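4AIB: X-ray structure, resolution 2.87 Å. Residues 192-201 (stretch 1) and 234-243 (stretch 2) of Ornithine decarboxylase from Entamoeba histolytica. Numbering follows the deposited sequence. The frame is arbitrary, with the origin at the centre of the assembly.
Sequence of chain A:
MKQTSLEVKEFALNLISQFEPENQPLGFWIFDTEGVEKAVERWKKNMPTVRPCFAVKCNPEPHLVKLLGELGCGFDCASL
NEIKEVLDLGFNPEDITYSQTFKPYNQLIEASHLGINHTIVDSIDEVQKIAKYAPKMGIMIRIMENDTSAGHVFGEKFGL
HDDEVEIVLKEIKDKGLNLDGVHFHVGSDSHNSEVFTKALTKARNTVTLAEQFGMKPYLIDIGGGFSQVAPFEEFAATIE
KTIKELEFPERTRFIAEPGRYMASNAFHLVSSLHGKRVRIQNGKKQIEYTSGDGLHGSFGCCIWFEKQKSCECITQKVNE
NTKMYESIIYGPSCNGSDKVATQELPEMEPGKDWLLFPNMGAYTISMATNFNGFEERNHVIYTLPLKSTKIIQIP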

ATOM      1  N   ASN A 192     -26.811  -2.680   4.327  1.00 69.87           N
ATOM      2  CA  ASN A 192     -28.181  -2.942   3.889  1.00 69.23           C
ATOM      3  C   ASN A 192     -28.268  -4.271   3.138  1.00 67.83           C
ATOM      4  O   ASN A 192     -27.539  -4.497   2.171  1.00 67.87           O
ATOM      5  CB  ASN A 192     -28.686  -1.780   3.021  1.00 70.75           C
ATOM      6  CG  ASN A 192     -30.065  -2.036   2.437  1.00 71.75           C
ATOM      7  OD1 ASN A 192     -30.198  -2.621   1.361  1.00 72.46           O
ATOM      8  ND2 ASN A 192     -31.097  -1.578   3.136  1.00 72.28           N
ATOM      9  N   SER A 193     -29.157  -5.143   3.604  1.00 66.42           N
ATOM     10  CA  SER A 193     -29.298  -6.495   3.066  1.00 65.53           C
ATOM     11  C   SER A 193     -30.010  -6.518   1.713  1.00 66.44           C
ATOM     12  O   SER A 193     -29.701  -7.351   0.857  1.00 67.49           O
ATOM     13  CB  SER A 193     -30.044  -7.380   4.071  1.00 64.40           C
ATOM     14  OG  SER A 193     -30.020  -8.745   3.693  1.00 60.79           O
ATOM     15  N   GLU A 194     -30.940  -5.583   1.526  1.00 66.88           N
ATOM     16  CA  GLU A 194     -31.855  -5.574   0.378  1.00 66.14           C
ATOM     17  C   GLU A 194     -31.186  -5.387  -0.991  1.00 65.44           C
ATOM     18  O   GLU A 194     -31.834  -5.564  -2.029  1.00 65.92           O
ATOM     19  CB  GLU A 194     -32.939  -4.510   0.583  1.00 66.11           C
ATOM     20  CG  GLU A 194     -34.331  -4.953   0.156  1.00 67.95           C
ATOM     21  CD  GLU A 194     -35.023  -5.815   1.198  1.00 69.64           C
ATOM     22  OE1 GLU A 194     -35.198  -5.344   2.343  1.00 69.60           O
ATOM     23  OE2 GLU A 194     -35.387  -6.965   0.875  1.00 66.58           O
ATOM     24  N   VAL A 195     -29.902  -5.028  -0.993  1.00 64.47           N
ATOM     25  CA  VAL A 195     -29.143  -4.885  -2.240  1.00 63.52           C
ATOM     26  C   VAL A 195     -28.797  -6.244  -2.854  1.00 62.13           C
ATOM     27  O   VAL A 195     -28.705  -6.371  -4.076  1.00 61.76           O
ATOM     28  CB  VAL A 195     -27.866  -4.019  -2.077  1.00 64.53           C
ATOM     29  CG1 VAL A 195     -28.233  -2.574  -1.771  1.00 65.95           C
ATOM     30  CG2 VAL A 195     -26.935  -4.584  -1.011  1.00 66.00           C
ATOM     31  N   PHE A 196     -28.613  -7.249  -1.999  1.00 61.86           N
ATOM     32  CA  PHE A 196     -28.395  -8.626  -2.439  1.00 61.18           C
ATOM     33  C   PHE A 196     -29.678  -9.223  -3.005  1.00 61.60           C
ATOM     34  O   PHE A 196     -29.638 -10.005  -3.956  1.00 60.91           O
ATOM     35  CB  PHE A 196     -27.884  -9.489  -1.283  1.00 60.45           C
ATOM     36  CG  PHE A 196     -26.390  -9.466  -1.118  1.00 59.73           C
ATOM     37  CD1 PHE A 196     -25.768  -8.438  -0.418  1.00 59.64           C
ATOM     38  CD2 PHE A 196     -25.606 -10.481  -1.656  1.00 58.86           C
ATOM     39  CE1 PHE A 196     -24.391  -8.421  -0.261  1.00 60.22           C
ATOM     40  CE2 PHE A 196     -24.228 -10.469  -1.503  1.00 59.35           C
ATOM     41  CZ  PHE A 196     -23.620  -9.438  -0.806  1.00 60.34           C
ATOM     42  N   THR A 197     -30.808  -8.845  -2.410  1.00 62.59           N
ATOM     43  CA  THR A 197     -32.129  -9.280  -2.860  1.00 62.91           C
ATOM     44  C   THR A 197     -32.426  -8.749  -4.264  1.00 63.28           C
ATOM     45  O   THR A 197     -32.928  -9.482  -5.120  1.00 63.97           O
ATOM     46  CB  THR A 197     -33.234  -8.807  -1.891  1.00 62.41           C
ATOM     47  OG1 THR A 197     -32.821  -9.031  -0.537  1.00 63.13           O
ATOM     48  CG2 THR A 197     -34.534  -9.554  -2.149  1.00 61.53           C
ATOM     49  N   LYS A 198     -32.104  -7.477  -4.488  1.00 62.84           N
ATOM     50  CA  LYS A 198     -32.334  -6.817  -5.769  1.00 61.58           C
ATOM     51  C   LYS A 198     -31.384  -7.335  -6.849  1.00 60.01           C
ATOM     52  O   LYS A 198     -31.791  -7.537  -7.994  1.00 59.96           O
ATOM     53  CB  LYS A 198     -32.192  -5.300  -5.617  1.00 62.28           C
ATOM     54  CG  LYS A 198     -32.849  -4.490  -6.723  1.00 64.37           C
ATOM     55  CD  LYS A 198     -32.765  -3.001  -6.432  1.00 67.36           C
ATOM     56  CE  LYS A 198     -33.552  -2.191  -7.451  1.00 68.68           C
ATOM     57  NZ  LYS A 198     -33.503  -0.732  -7.154  1.00 68.66           N
ATOM     58  N   ALA A 199     -30.124  -7.553  -6.472  1.00 57.90           N
ATOM     59  CA  ALA A 199     -29.099  -8.026  -7.403  1.00 55.59           C
ATOM     60  C   ALA A 199     -29.329  -9.466  -7.858  1.00 55.16           C
ATOM     61  O   ALA A 199     -28.999  -9.815  -8.992  1.00 55.53           O
ATOM     62  CB  ALA A 199     -27.715  -7.870  -6.794  1.00 54.28           C
ATOM     63  N   LEU A 200     -29.892 -10.290  -6.974  1.00 53.61           N
ATOM     64  CA  LEU A 200     -30.257 -11.669  -7.306  1.00 52.53           C
ATOM     65  C   LEU A 200     -31.458 -11.727  -8.248  1.00 52.67           C
ATOM     66  O   LEU A 200     -31.507 -12.568  -9.151  1.00 52.85           O
ATOM     67  CB  LEU A 200     -30.552 -12.480  -6.039  1.00 51.45           C
ATOM     68  CG  LEU A 200     -29.375 -13.060  -5.250  1.00 49.03           C
ATOM     69  CD1 LEU A 200     -29.835 -13.524  -3.877  1.00 48.13           C
ATOM     70  CD2 LEU A 200     -28.711 -14.201  -6.008  1.00 48.52           C
ATOM     71  N   THR A 201     -32.423 -10.836  -8.023  1.00 52.24           N
ATOM     72  CA  THR A 201     -33.600 -10.714  -8.883  1.00 51.31           C
ATOM     73  C   THR A 201     -33.186 -10.190 -10.259  1.00 50.70           C
ATOM     74  O   THR A 201     -33.723 -10.619 -11.283  1.00 49.23           O
ATOM     75  CB  THR A 201     -34.663  -9.785  -8.258  1.00 51.42           C
ATOM     76  OG1 THR A 201     -34.845 -10.121  -6.877  1.00 52.39           O
ATOM     77  CG2 THR A 201     -35.999  -9.917  -8.984  1.00 54.04           C
ATOM     78  N   GLU A 234     -28.816 -14.763   9.877  1.00 42.31           N
ATOM     79  CA  GLU A 234     -30.028 -14.229   9.257  1.00 39.64           C
ATOM     80  C   GLU A 234     -29.796 -13.800   7.808  1.00 39.84           C
ATOM     81  O   GLU A 234     -30.649 -14.024   6.947  1.00 41.05           O
ATOM     82  CB  GLU A 234     -30.562 -13.042  10.065  1.00 38.13           C
ATOM     83  CG  GLU A 234     -31.009 -13.387  11.477  1.00 36.88           C
ATOM     84  CD  GLU A 234     -31.793 -12.268  12.140  1.00 35.92           C
ATOM     85  OE1 GLU A 234     -31.443 -11.083  11.951  1.00 35.64           O
ATOM     86  OE2 GLU A 234     -32.761 -12.581  12.862  1.00 34.22           O
ATOM     87  N   PHE A 235     -28.646 -13.177   7.551  1.00 37.79           N
ATOM     88  CA  PHE A 235     -28.278 -12.721   6.209  1.00 36.96           C
ATOM     89  C   PHE A 235     -28.117 -13.894   5.245  1.00 36.47           C
ATOM     90  O   PHE A 235     -28.461 -13.788   4.067  1.00 37.01           O
ATOM     91  CB  PHE A 235     -26.997 -11.877   6.262  1.00 37.35           C
ATOM     92  CG  PHE A 235     -26.519 -11.392   4.917  1.00 39.03           C
ATOM     93  CD1 PHE A 235     -27.353 -10.647   4.085  1.00 39.46           C
ATOM     94  CD2 PHE A 235     -25.223 -11.662   4.490  1.00 39.67           C
ATOM     95  CE1 PHE A 235     -26.909 -10.197   2.851  1.00 39.46           C
ATOM     96  CE2 PHE A 235     -24.772 -11.212   3.258  1.00 40.21           C
ATOM     97  CZ  PHE A 235     -25.616 -10.479   2.439  1.00 39.36           C
ATOM     98  N   ALA A 236     -27.601 -15.008   5.760  1.00 34.97           N
ATOM     99  CA  ALA A 236     -27.445 -16.236   4.985  1.00 33.48           C
ATOM    100  C   ALA A 236     -28.790 -16.908   4.732  1.00 32.51           C
ATOM    101  O   ALA A 236     -28.974 -17.576   3.714  1.00 32.66           O
ATOM    102  CB  ALA A 236     -26.500 -17.190   5.696  1.00 34.26           C
ATOM    103  N   ALA A 237     -29.721 -16.727   5.666  1.00 30.31           N
ATOM    104  CA  ALA A 237     -31.070 -17.271   5.540  1.00 28.41           C
ATOM    105  C   ALA A 237     -31.873 -16.545   4.462  1.00 28.94           C
ATOM    106  O   ALA A 237     -32.680 -17.165   3.771  1.00 29.77           O
ATOM    107  CB  ALA A 237     -31.795 -17.220   6.876  1.00 24.58           C
ATOM    108  N   THR A 238     -31.641 -15.240   4.321  1.00 28.79           N
ATOM    109  CA  THR A 238     -32.341 -14.425   3.322  1.00 27.79           C
ATOM    110  C   THR A 238     -31.885 -14.739   1.900  1.00 29.39           C
ATOM    111  O   THR A 238     -32.712 -14.831   0.990  1.00 31.88           O
ATOM    112  CB  THR A 238     -32.191 -12.910   3.580  1.00 26.82           C
ATOM    113  OG1 THR A 238     -30.803 -12.570   3.671  1.00 21.50           O
ATOM    114  CG2 THR A 238     -32.900 -12.502   4.864  1.00 25.69           C
ATOM    115  N   ILE A 239     -30.574 -14.894   1.715  1.00 28.33           N
ATOM    116  CA  ILE A 239     -30.006 -15.269   0.417  1.00 28.05           C
ATOM    117  C   ILE A 239     -30.491 -16.665   0.023  1.00 27.01           C
ATOM    118  O   ILE A 239     -30.861 -16.897  -1.129  1.00 26.01           O
ATOM    119  CB  ILE A 239     -28.458 -15.225   0.421  1.00 20.00           C
ATOM    120  CG1 ILE A 239     -27.955 -13.839   0.841  1.00 20.00           C
ATOM    121  CG2 ILE A 239     -27.900 -15.586  -0.952  1.00 20.00           C
ATOM    122  CD1 ILE A 239     -26.501 -13.812   1.267  1.00 20.00           C
ATOM    123  N   GLU A 240     -30.499 -17.574   0.996  1.00 28.27           N
ATOM    124  CA  GLU A 240     -30.947 -18.954   0.803  1.00 27.90           C
ATOM    125  C   GLU A 240     -32.423 -19.036   0.411  1.00 27.82           C
ATOM    126  O   GLU A 240     -32.808 -19.869  -0.413  1.00 28.49           O
ATOM    127  CB  GLU A 240     -30.695 -19.768   2.076  1.00 26.04           C
ATOM    128  CG  GLU A 240     -30.772 -21.278   1.903  1.00 24.74           C
ATOM    129  CD  GLU A 240     -29.681 -21.828   1.002  1.00 26.98           C
ATOM    130  OE1 GLU A 240     -28.534 -21.333   1.062  1.00 24.95           O
ATOM    131  OE2 GLU A 240     -29.977 -22.768   0.235  1.00 28.40           O
ATOM    132  N   LYS A 241     -33.238 -18.171   1.010  1.00 28.69           N
ATOM    133  CA  LYS A 241     -34.673 -18.123   0.738  1.00 29.67           C
ATOM    134  C   LYS A 241     -34.957 -17.488  -0.622  1.00 29.44           C
ATOM    135  O   LYS A 241     -35.829 -17.954  -1.358  1.00 29.16           O
ATOM    136  CB  LYS A 241     -35.398 -17.366   1.856  1.00 33.96           C
ATOM    137  CG  LYS A 241     -36.914 -17.489   1.841  1.00 41.07           C
ATOM    138  CD  LYS A 241     -37.507 -17.037   3.168  1.00 45.68           C
ATOM    139  CE  LYS A 241     -39.022 -16.923   3.101  1.00 49.49           C
ATOM    140  NZ  LYS A 241     -39.462 -15.674   2.417  1.00 51.31           N
ATOM    141  N   THR A 242     -34.213 -16.432  -0.951  1.00 30.07           N
ATOM    142  CA  THR A 242     -34.364 -15.731  -2.230  1.00 29.18           C
ATOM    143  C   THR A 242     -33.949 -16.621  -3.408  1.00 30.93           C
ATOM    144  O   THR A 242     -34.582 -16.585  -4.465  1.00 30.94           O
ATOM    145  CB  THR A 242     -33.581 -14.400  -2.252  1.00 27.91           C
ATOM    146  OG1 THR A 242     -33.834 -13.672  -1.043  1.00 21.54           O
ATOM    147  CG2 THR A 242     -33.998 -13.539  -3.440  1.00 30.18           C
ATOM    148  N   ILE A 243     -32.898 -17.419  -3.210  1.00 34.78           N
ATOM    149  CA  ILE A 243     -32.434 -18.395  -4.205  1.00 38.76           C
ATOM    150  C   ILE A 243     -33.555 -19.351  -4.631  1.00 41.79           C
ATOM    151  O   ILE A 243     -33.720 -19.634  -5.822  1.00 42.99           O
ATOM    152  CB  ILE A 243     -31.198 -19.190  -3.690  1.00 20.00           C
ATOM    153  CG1 ILE A 243     -29.925 -18.325  -3.705  1.00 20.00           C
ATOM    154  CG2 ILE A 243     -30.992 -20.489  -4.464  1.00 20.00           C
ATOM    155  CD1 ILE A 243     -29.568 -17.704  -5.042  1.00 20.00           C
TER

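Helices that run side by side often meet through complementary shapes rather than hydrogen bonds, and this pair from ornithine decarboxylase is a good example. The two helices point the same way, their axes crossing at -19° with a closest approach of 10.2 Å. That spacing leaves room for side chains to meet between the backbones, and no hydrogen bond passes from one stretch to the other.

The first fit is aromatic. Phe-235 leaves its backbone sideways, but with chi1 at 178° its ring reaches back to the other stretch and presents an edge to the face of Phe-196. The planes stand at 84°, the centroids are 5.0 Å apart, and CZ of Phe-235 comes within 3.5 Å of CD1 of Phe-196. Such an arrangement sets the weakly positive ring hydrogens of one partner against the electron-rich face of the other. Ser-193 also lies near the plane of the Phe-235 ring, its OG 3.3 Å from CD1 of Phe-235.

One helical turn beyond Phe-196, Leu-200 is the main bump. It gives up 70 Å² to the other stretch, and its forked end enters a hollow lined by Ile-239, Thr-242 and Ile-243. CD1 of Leu-200 lies 4.1 Å from CG2 of Ile-239, 4.2 Å from CB of Thr-242 and 4.4 Å from CD1 of Ile-243, while CD2 of Leu-200 packs more closely against CD1 of Ile-243, at 3.7 Å.

Threonine completes the fit at the more open margin. The CG2 methyls of Thr-197 and Thr-242 meet at 4.2 Å, where the backbones draw close: the CA atoms of Thr-197 and Thr-242 are 6.9 Å apart. The hydroxyl of Thr-242 is occupied within its own helix, OG1 of Thr-242 donating to O of Thr-238 at 2.6 Å, so a threonine can serve here as an apolar surface.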